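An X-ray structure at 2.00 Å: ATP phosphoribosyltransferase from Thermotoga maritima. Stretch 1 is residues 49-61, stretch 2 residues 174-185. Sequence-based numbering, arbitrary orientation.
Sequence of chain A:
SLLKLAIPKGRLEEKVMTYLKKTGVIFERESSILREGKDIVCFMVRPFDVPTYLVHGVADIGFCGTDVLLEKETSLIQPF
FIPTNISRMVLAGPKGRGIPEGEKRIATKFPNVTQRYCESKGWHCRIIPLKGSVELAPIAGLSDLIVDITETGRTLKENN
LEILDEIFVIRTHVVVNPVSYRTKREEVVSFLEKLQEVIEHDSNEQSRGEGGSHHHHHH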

ATOM      1  N   ASP A  49       8.304  -2.731  -3.913  1.00 20.17           N
ATOM      2  CA  ASP A  49       9.166  -3.820  -3.445  1.00 20.66           C
ATOM      3  C   ASP A  49      10.258  -4.161  -4.444  1.00 20.48           C
ATOM      4  O   ASP A  49      11.123  -4.969  -4.130  1.00 19.99           O
ATOM      5  CB  ASP A  49       8.318  -5.069  -3.170  1.00 19.32           C
ATOM      6  CG  ASP A  49       7.365  -4.868  -2.001  1.00 20.82           C
ATOM      7  OD1 ASP A  49       6.325  -5.542  -1.950  1.00 22.89           O
ATOM      8  OD2 ASP A  49       7.636  -4.021  -1.135  1.00 21.16           O
ATOM      9  N   VAL A  50      10.227  -3.578  -5.654  1.00 20.30           N
ATOM     10  CA  VAL A  50      11.287  -3.931  -6.631  1.00 20.01           C
ATOM     11  C   VAL A  50      12.654  -3.635  -6.090  1.00 21.86           C
ATOM     12  O   VAL A  50      13.554  -4.515  -6.074  1.00 22.99           O
ATOM     13  CB  VAL A  50      11.025  -3.277  -7.984  1.00 20.35           C
ATOM     14  CG1 VAL A  50      12.268  -3.210  -8.871  1.00 16.54           C
ATOM     15  CG2 VAL A  50       9.875  -3.994  -8.702  1.00 17.55           C
ATOM     16  N   PRO A  51      12.903  -2.440  -5.536  1.00 21.49           N
ATOM     17  CA  PRO A  51      14.224  -2.095  -5.062  1.00 22.50           C
ATOM     18  C   PRO A  51      14.621  -2.939  -3.858  1.00 23.15           C
ATOM     19  O   PRO A  51      15.811  -3.261  -3.711  1.00 21.28           O
ATOM     20  CB  PRO A  51      14.171  -0.614  -4.735  1.00 24.62           C
ATOM     21  CG  PRO A  51      12.760  -0.192  -4.869  1.00 24.85           C
ATOM     22  CD  PRO A  51      12.021  -1.258  -5.625  1.00 23.24           C
ATOM     23  N   THR A  52      13.644  -3.338  -3.048  1.00 20.85           N
ATOM     24  CA  THR A  52      13.909  -4.232  -1.912  1.00 22.34           C
ATOM     25  C   THR A  52      14.445  -5.569  -2.377  1.00 21.21           C
ATOM     26  O   THR A  52      15.431  -6.106  -1.830  1.00 22.92           O
ATOM     27  CB  THR A  52      12.598  -4.444  -1.131  1.00 23.39           C
ATOM     28  OG1 THR A  52      12.116  -3.153  -0.680  1.00 26.03           O
ATOM     29  CG2 THR A  52      12.784  -5.367   0.047  1.00 25.74           C
ATOM     30  N   TYR A  53      13.851  -6.175  -3.408  1.00 22.70           N
ATOM     31  CA  TYR A  53      14.351  -7.441  -3.933  1.00 22.77           C
ATOM     32  C   TYR A  53      15.768  -7.310  -4.469  1.00 24.10           C
ATOM     33  O   TYR A  53      16.578  -8.257  -4.358  1.00 23.58           O
ATOM     34  CB  TYR A  53      13.426  -7.981  -5.066  1.00 21.98           C
ATOM     35  CG  TYR A  53      12.290  -8.799  -4.452  1.00 23.19           C
ATOM     36  CD1 TYR A  53      11.334  -8.201  -3.635  1.00 23.28           C
ATOM     37  CD2 TYR A  53      12.226 -10.159  -4.648  1.00 24.76           C
ATOM     38  CE1 TYR A  53      10.326  -8.952  -3.059  1.00 22.92           C
ATOM     39  CE2 TYR A  53      11.241 -10.922  -4.080  1.00 25.07           C
ATOM     40  CZ  TYR A  53      10.294 -10.311  -3.273  1.00 25.46           C
ATOM     41  OH  TYR A  53       9.325 -11.116  -2.715  1.00 23.75           O
ATOM     42  N   LEU A  54      16.075  -6.191  -5.124  1.00 23.51           N
ATOM     43  CA  LEU A  54      17.407  -5.969  -5.659  1.00 24.25           C
ATOM     44  C   LEU A  54      18.441  -5.670  -4.575  1.00 26.48           C
ATOM     45  O   LEU A  54      19.526  -6.270  -4.528  1.00 24.73           O
ATOM     46  CB  LEU A  54      17.378  -4.781  -6.644  1.00 21.93           C
ATOM     47  CG  LEU A  54      16.586  -5.096  -7.938  1.00 26.66           C
ATOM     48  CD1 LEU A  54      16.096  -3.806  -8.595  1.00 23.79           C
ATOM     49  CD2 LEU A  54      17.505  -5.855  -8.884  1.00 27.06           C
ATOM     50  N   VAL A  55      18.094  -4.746  -3.664  1.00 26.11           N
ATOM     51  CA  VAL A  55      19.051  -4.365  -2.612  1.00 27.46           C
ATOM     52  C   VAL A  55      19.458  -5.558  -1.779  1.00 27.69           C
ATOM     53  O   VAL A  55      20.632  -5.711  -1.390  1.00 26.62           O
ATOM     54  CB  VAL A  55      18.497  -3.244  -1.728  1.00 30.55           C
ATOM     55  CG1 VAL A  55      19.459  -2.923  -0.585  1.00 34.47           C
ATOM     56  CG2 VAL A  55      18.231  -1.977  -2.541  1.00 30.62           C
ATOM     57  N   HIS A  56      18.521  -6.452  -1.477  1.00 26.93           N
ATOM     58  CA  HIS A  56      18.812  -7.661  -0.714  1.00 28.05           C
ATOM     59  C   HIS A  56      19.553  -8.699  -1.537  1.00 27.99           C
ATOM     60  O   HIS A  56      19.950  -9.737  -0.995  1.00 30.16           O
ATOM     61  CB  HIS A  56      17.506  -8.252  -0.137  1.00 26.08           C
ATOM     62  CG  HIS A  56      17.084  -7.544   1.120  1.00 28.98           C
ATOM     63  ND1 HIS A  56      16.484  -6.299   1.098  1.00 30.45           N
ATOM     64  CD2 HIS A  56      17.198  -7.895   2.421  1.00 27.95           C
ATOM     65  CE1 HIS A  56      16.235  -5.906   2.351  1.00 27.71           C
ATOM     66  NE2 HIS A  56      16.664  -6.846   3.155  1.00 31.43           N
ATOM     67  N   GLY A  57      19.697  -8.514  -2.838  1.00 27.54           N
ATOM     68  CA  GLY A  57      20.427  -9.428  -3.689  1.00 28.49           C
ATOM     69  C   GLY A  57      19.694 -10.646  -4.174  1.00 27.49           C
ATOM     70  O   GLY A  57      20.361 -11.588  -4.681  1.00 27.26           O
ATOM     71  N   VAL A  58      18.358 -10.695  -4.125  1.00 24.14           N
ATOM     72  CA  VAL A  58      17.671 -11.905  -4.612  1.00 24.01           C
ATOM     73  C   VAL A  58      17.309 -11.798  -6.082  1.00 23.49           C
ATOM     74  O   VAL A  58      16.955 -12.795  -6.751  1.00 24.81           O
ATOM     75  CB  VAL A  58      16.452 -12.251  -3.747  1.00 30.32           C
ATOM     76  CG1 VAL A  58      16.903 -12.527  -2.291  1.00 30.84           C
ATOM     77  CG2 VAL A  58      15.431 -11.134  -3.755  1.00 33.14           C
ATOM     78  N   ALA A  59      17.386 -10.601  -6.628  1.00 20.88           N
ATOM     79  CA  ALA A  59      17.118 -10.328  -8.025  1.00 21.29           C
ATOM     80  C   ALA A  59      18.333  -9.604  -8.646  1.00 21.22           C
ATOM     81  O   ALA A  59      19.030  -8.877  -7.942  1.00 20.40           O
ATOM     82  CB  ALA A  59      15.888  -9.427  -8.148  1.00 21.88           C
ATOM     83  N   ASP A  60      18.537  -9.774  -9.930  1.00 19.90           N
ATOM     84  CA  ASP A  60      19.614  -9.130 -10.660  1.00 20.70           C
ATOM     85  C   ASP A  60      19.158  -7.812 -11.293  1.00 19.81           C
ATOM     86  O   ASP A  60      19.898  -6.834 -11.292  1.00 20.77           O
ATOM     87  CB  ASP A  60      20.087 -10.073 -11.805  1.00 18.89           C
ATOM     88  CG  ASP A  60      20.682 -11.359 -11.203  1.00 23.03           C
ATOM     89  OD1 ASP A  60      21.568 -11.218 -10.349  1.00 22.12           O
ATOM     90  OD2 ASP A  60      20.276 -12.445 -11.628  1.00 22.75           O
ATOM     91  N   ILE A  61      18.022  -7.827 -11.988  1.00 19.95           N
ATOM     92  CA  ILE A  61      17.532  -6.632 -12.692  1.00 18.84           C
ATOM     93  C   ILE A  61      16.076  -6.377 -12.284  1.00 20.70           C
ATOM     94  O   ILE A  61      15.335  -7.337 -12.083  1.00 18.71           O
ATOM     95  CB  ILE A  61      17.635  -6.801 -14.204  1.00 21.75           C
ATOM     96  CG1 ILE A  61      19.124  -6.962 -14.624  1.00 21.74           C
ATOM     97  CG2 ILE A  61      17.071  -5.590 -14.973  1.00 21.13           C
ATOM     98  CD1 ILE A  61      19.258  -7.665 -15.970  1.00 23.31           C
ATOM     99  N   VAL A 174      14.879   1.078 -15.571  1.00 20.65           N
ATOM    100  CA  VAL A 174      15.509  -0.241 -15.353  1.00 20.79           C
ATOM    101  C   VAL A 174      16.611  -0.056 -14.306  1.00 22.01           C
ATOM    102  O   VAL A 174      17.364   0.934 -14.351  1.00 20.75           O
ATOM    103  CB  VAL A 174      16.023  -0.884 -16.616  1.00 22.67           C
ATOM    104  CG1 VAL A 174      16.929   0.063 -17.399  1.00 22.58           C
ATOM    105  CG2 VAL A 174      16.812  -2.180 -16.311  1.00 24.27           C
ATOM    106  N   VAL A 175      16.653  -0.946 -13.312  1.00 21.32           N
ATOM    107  CA  VAL A 175      17.591  -0.832 -12.206  1.00 21.44           C
ATOM    108  C   VAL A 175      18.315  -2.167 -12.021  1.00 23.59           C
ATOM    109  O   VAL A 175      17.707  -3.219 -12.247  1.00 21.51           O
ATOM    110  CB  VAL A 175      16.949  -0.422 -10.884  1.00 23.02           C
ATOM    111  CG1 VAL A 175      16.729   1.091 -10.844  1.00 27.13           C
ATOM    112  CG2 VAL A 175      15.651  -1.169 -10.598  1.00 21.83           C
ATOM    113  N   VAL A 176      19.602  -2.115 -11.701  1.00 21.86           N
ATOM    114  CA  VAL A 176      20.390  -3.350 -11.636  1.00 21.32           C
ATOM    115  C   VAL A 176      21.046  -3.483 -10.265  1.00 22.39           C
ATOM    116  O   VAL A 176      21.615  -2.526  -9.753  1.00 21.33           O
ATOM    117  CB  VAL A 176      21.483  -3.362 -12.723  1.00 23.33           C
ATOM    118  CG1 VAL A 176      22.427  -4.553 -12.601  1.00 18.58           C
ATOM    119  CG2 VAL A 176      20.890  -3.407 -14.149  1.00 23.95           C
ATOM    120  N   ASN A 177      21.025  -4.688  -9.715  1.00 22.86           N
ATOM    121  CA  ASN A 177      21.759  -4.960  -8.457  1.00 24.35           C
ATOM    122  C   ASN A 177      23.251  -4.846  -8.763  1.00 25.45           C
ATOM    123  O   ASN A 177      23.782  -5.518  -9.646  1.00 25.51           O
ATOM    124  CB  ASN A 177      21.385  -6.373  -8.019  1.00 24.73           C
ATOM    125  CG  ASN A 177      22.168  -6.956  -6.871  1.00 27.64           C
ATOM    126  OD1 ASN A 177      22.923  -6.276  -6.182  1.00 27.90           O
ATOM    127  ND2 ASN A 177      21.966  -8.253  -6.653  1.00 28.63           N
ATOM    128  N   PRO A 178      23.964  -3.950  -8.097  1.00 26.91           N
ATOM    129  CA  PRO A 178      25.378  -3.738  -8.319  1.00 29.21           C
ATOM    130  C   PRO A 178      26.243  -4.977  -8.196  1.00 29.24           C
ATOM    131  O   PRO A 178      27.265  -5.120  -8.880  1.00 28.90           O
ATOM    132  CB  PRO A 178      25.786  -2.701  -7.280  1.00 29.95           C
ATOM    133  CG  PRO A 178      24.637  -2.529  -6.373  1.00 31.15           C
ATOM    134  CD  PRO A 178      23.412  -3.033  -7.074  1.00 28.90           C
ATOM    135  N   VAL A 179      25.933  -5.888  -7.293  1.00 28.80           N
ATOM    136  CA  VAL A 179      26.689  -7.126  -7.152  1.00 31.31           C
ATOM    137  C   VAL A 179      26.538  -8.016  -8.377  1.00 31.65           C
ATOM    138  O   VAL A 179      27.509  -8.631  -8.846  1.00 31.31           O
ATOM    139  CB  VAL A 179      26.246  -7.919  -5.907  1.00 33.54           C
ATOM    140  CG1 VAL A 179      26.894  -9.288  -5.880  1.00 33.29           C
ATOM    141  CG2 VAL A 179      26.565  -7.148  -4.639  1.00 35.45           C
ATOM    142  N   SER A 180      25.332  -8.065  -8.950  1.00 31.14           N
ATOM    143  CA  SER A 180      25.040  -8.848 -10.133  1.00 32.64           C
ATOM    144  C   SER A 180      25.865  -8.363 -11.329  1.00 34.90           C
ATOM    145  O   SER A 180      26.290  -9.137 -12.183  1.00 31.69           O
ATOM    146  CB  SER A 180      23.553  -8.746 -10.524  1.00 28.94           C
ATOM    147  OG  SER A 180      22.758  -9.398  -9.561  1.00 28.88           O
ATOM    148  N   TYR A 181      26.140  -7.061 -11.310  1.00 37.48           N
ATOM    149  CA  TYR A 181      26.987  -6.433 -12.308  1.00 42.49           C
ATOM    150  C   TYR A 181      28.429  -6.886 -12.160  1.00 44.43           C
ATOM    151  O   TYR A 181      29.232  -6.860 -13.104  1.00 46.16           O
ATOM    152  CB  TYR A 181      26.825  -4.909 -12.221  1.00 42.90           C
ATOM    153  CG  TYR A 181      26.468  -4.268 -13.551  1.00 44.25           C
ATOM    154  CD1 TYR A 181      27.080  -4.708 -14.719  1.00 45.84           C
ATOM    155  CD2 TYR A 181      25.566  -3.219 -13.645  1.00 43.76           C
ATOM    156  CE1 TYR A 181      26.788  -4.141 -15.940  1.00 46.67           C
ATOM    157  CE2 TYR A 181      25.275  -2.634 -14.871  1.00 45.05           C
ATOM    158  CZ  TYR A 181      25.895  -3.090 -16.007  1.00 47.00           C
ATOM    159  OH  TYR A 181      25.647  -2.517 -17.244  1.00 47.74           O
ATOM    160  N   ARG A 182      28.781  -7.348 -10.968  1.00 46.53           N
ATOM    161  CA  ARG A 182      30.111  -7.919 -10.692  1.00 48.06           C
ATOM    162  C   ARG A 182      30.070  -9.407 -11.055  1.00 48.60           C
ATOM    163  O   ARG A 182      30.565  -9.797 -12.123  1.00 50.55           O
ATOM    164  CB  ARG A 182      30.482  -7.676  -9.249  1.00 50.74           C
ATOM    165  CG  ARG A 182      31.540  -8.477  -8.562  1.00 54.47           C
ATOM    166  CD  ARG A 182      32.001  -7.855  -7.246  1.00 55.22           C
ATOM    167  NE  ARG A 182      31.091  -8.065  -6.142  1.00 56.90           N
ATOM    168  CZ  ARG A 182      31.096  -9.106  -5.319  1.00 57.34           C
ATOM    169  NH1 ARG A 182      30.205  -9.211  -4.332  1.00 56.90           N
ATOM    170  NH2 ARG A 182      31.994 -10.067  -5.460  1.00 58.64           N
ATOM    171  N   THR A 183      29.270 -10.180 -10.348  1.00 46.65           N
ATOM    172  CA  THR A 183      29.154 -11.609 -10.494  1.00 44.73           C
ATOM    173  C   THR A 183      28.710 -12.131 -11.838  1.00 43.40           C
ATOM    174  O   THR A 183      29.157 -13.209 -12.261  1.00 43.46           O
ATOM    175  CB  THR A 183      28.195 -12.167  -9.395  1.00 45.87           C
ATOM    176  OG1 THR A 183      26.961 -11.429  -9.454  1.00 44.31           O
ATOM    177  CG2 THR A 183      28.818 -11.952  -8.023  1.00 44.65           C
ATOM    178  N   LYS A 184      27.800 -11.468 -12.537  1.00 40.96           N
ATOM    179  CA  LYS A 184      27.242 -11.962 -13.796  1.00 36.91           C
ATOM    180  C   LYS A 184      27.459 -10.922 -14.902  1.00 36.18           C
ATOM    181  O   LYS A 184      26.645 -10.730 -15.809  1.00 32.17           O
ATOM    182  CB  LYS A 184      25.744 -12.223 -13.630  1.00 35.69           C
ATOM    183  CG  LYS A 184      25.333 -13.182 -12.531  1.00 35.47           C
ATOM    184  CD  LYS A 184      23.819 -13.462 -12.585  1.00 35.29           C
ATOM    185  CE  LYS A 184      23.346 -14.192 -11.337  1.00 38.90           C
ATOM    186  NZ  LYS A 184      21.908 -14.587 -11.412  1.00 33.11           N
ATOM    187  N   ARG A 185      28.608 -10.238 -14.815  1.00 33.38           N
ATOM    188  CA  ARG A 185      28.900  -9.153 -15.719  1.00 33.34           C
ATOM    189  C   ARG A 185      28.532  -9.327 -17.159  1.00 32.04           C
ATOM    190  O   ARG A 185      27.631  -8.608 -17.649  1.00 29.91           O
ATOM    191  CB  ARG A 185      30.367  -8.689 -15.589  1.00 38.35           C
ATOM    192  CG  ARG A 185      30.571  -7.389 -16.365  1.00 41.92           C
ATOM    193  CD  ARG A 185      31.457  -6.431 -15.585  1.00 48.91           C
ATOM    194  NE  ARG A 185      32.864  -6.863 -15.613  1.00 50.32           N
ATOM    195  CZ  ARG A 185      33.841  -6.026 -15.955  1.00 54.22           C
ATOM    196  NH1 ARG A 185      33.555  -4.773 -16.299  1.00 55.92           N
ATOM    197  NH2 ARG A 185      35.099  -6.437 -15.961  1.00 55.02           N
TER
HETATM  198  O   HOH W   1      23.344  -9.921  -4.958  1.00 40.47           O

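What ties the end of stretch 1 to the helix of stretch 2? Asp 60 does, from a buried position. Its CA-to-CB bond points sideways, but with chi1 at m the carboxylate comes nearer: Asp 60 OD1 accepts a very short hydrogen bond from Ser 180 OG (2.3 Å), and Asp 60 OD2 forms a salt bridge with Lys 184 NZ (2.7 Å). Ser 180, also m, needs only its short side chain, whereas Lys 184, m at chi1, is extended from chi2 onward to bring its charge to the buried acid.

How does Asn 177 serve both stretches? Its amide has two ends. With chi1 at t, Asn 177 OD1 caps the helix that follows it by accepting from Val 179 N (3.2 Å), leaving Asn 177 ND2 to donate to Ala 59 O (3.3 Å) and to a water (2.7 Å) that bonds weakly to Gly 57 O. Asn 177 N also donates to Asp 60 O (2.9 Å).

Where do the apolar side chains meet? Leu 54, in the m,t rotamer, turns its end inward, bringing Leu 54 CD1 to 3.3 Å from Val 175 CG2. Ile 61, also m,t, pairs with Val 176 in an antiparallel bridge; their side chains share a sheet face, with Ile 61 CG1 4.0 Å from Val 176 CG2. The beta-branched Ile 61, Val 175 and Val 176 suit extended backbone, and their side chains have no polar atoms to satisfy.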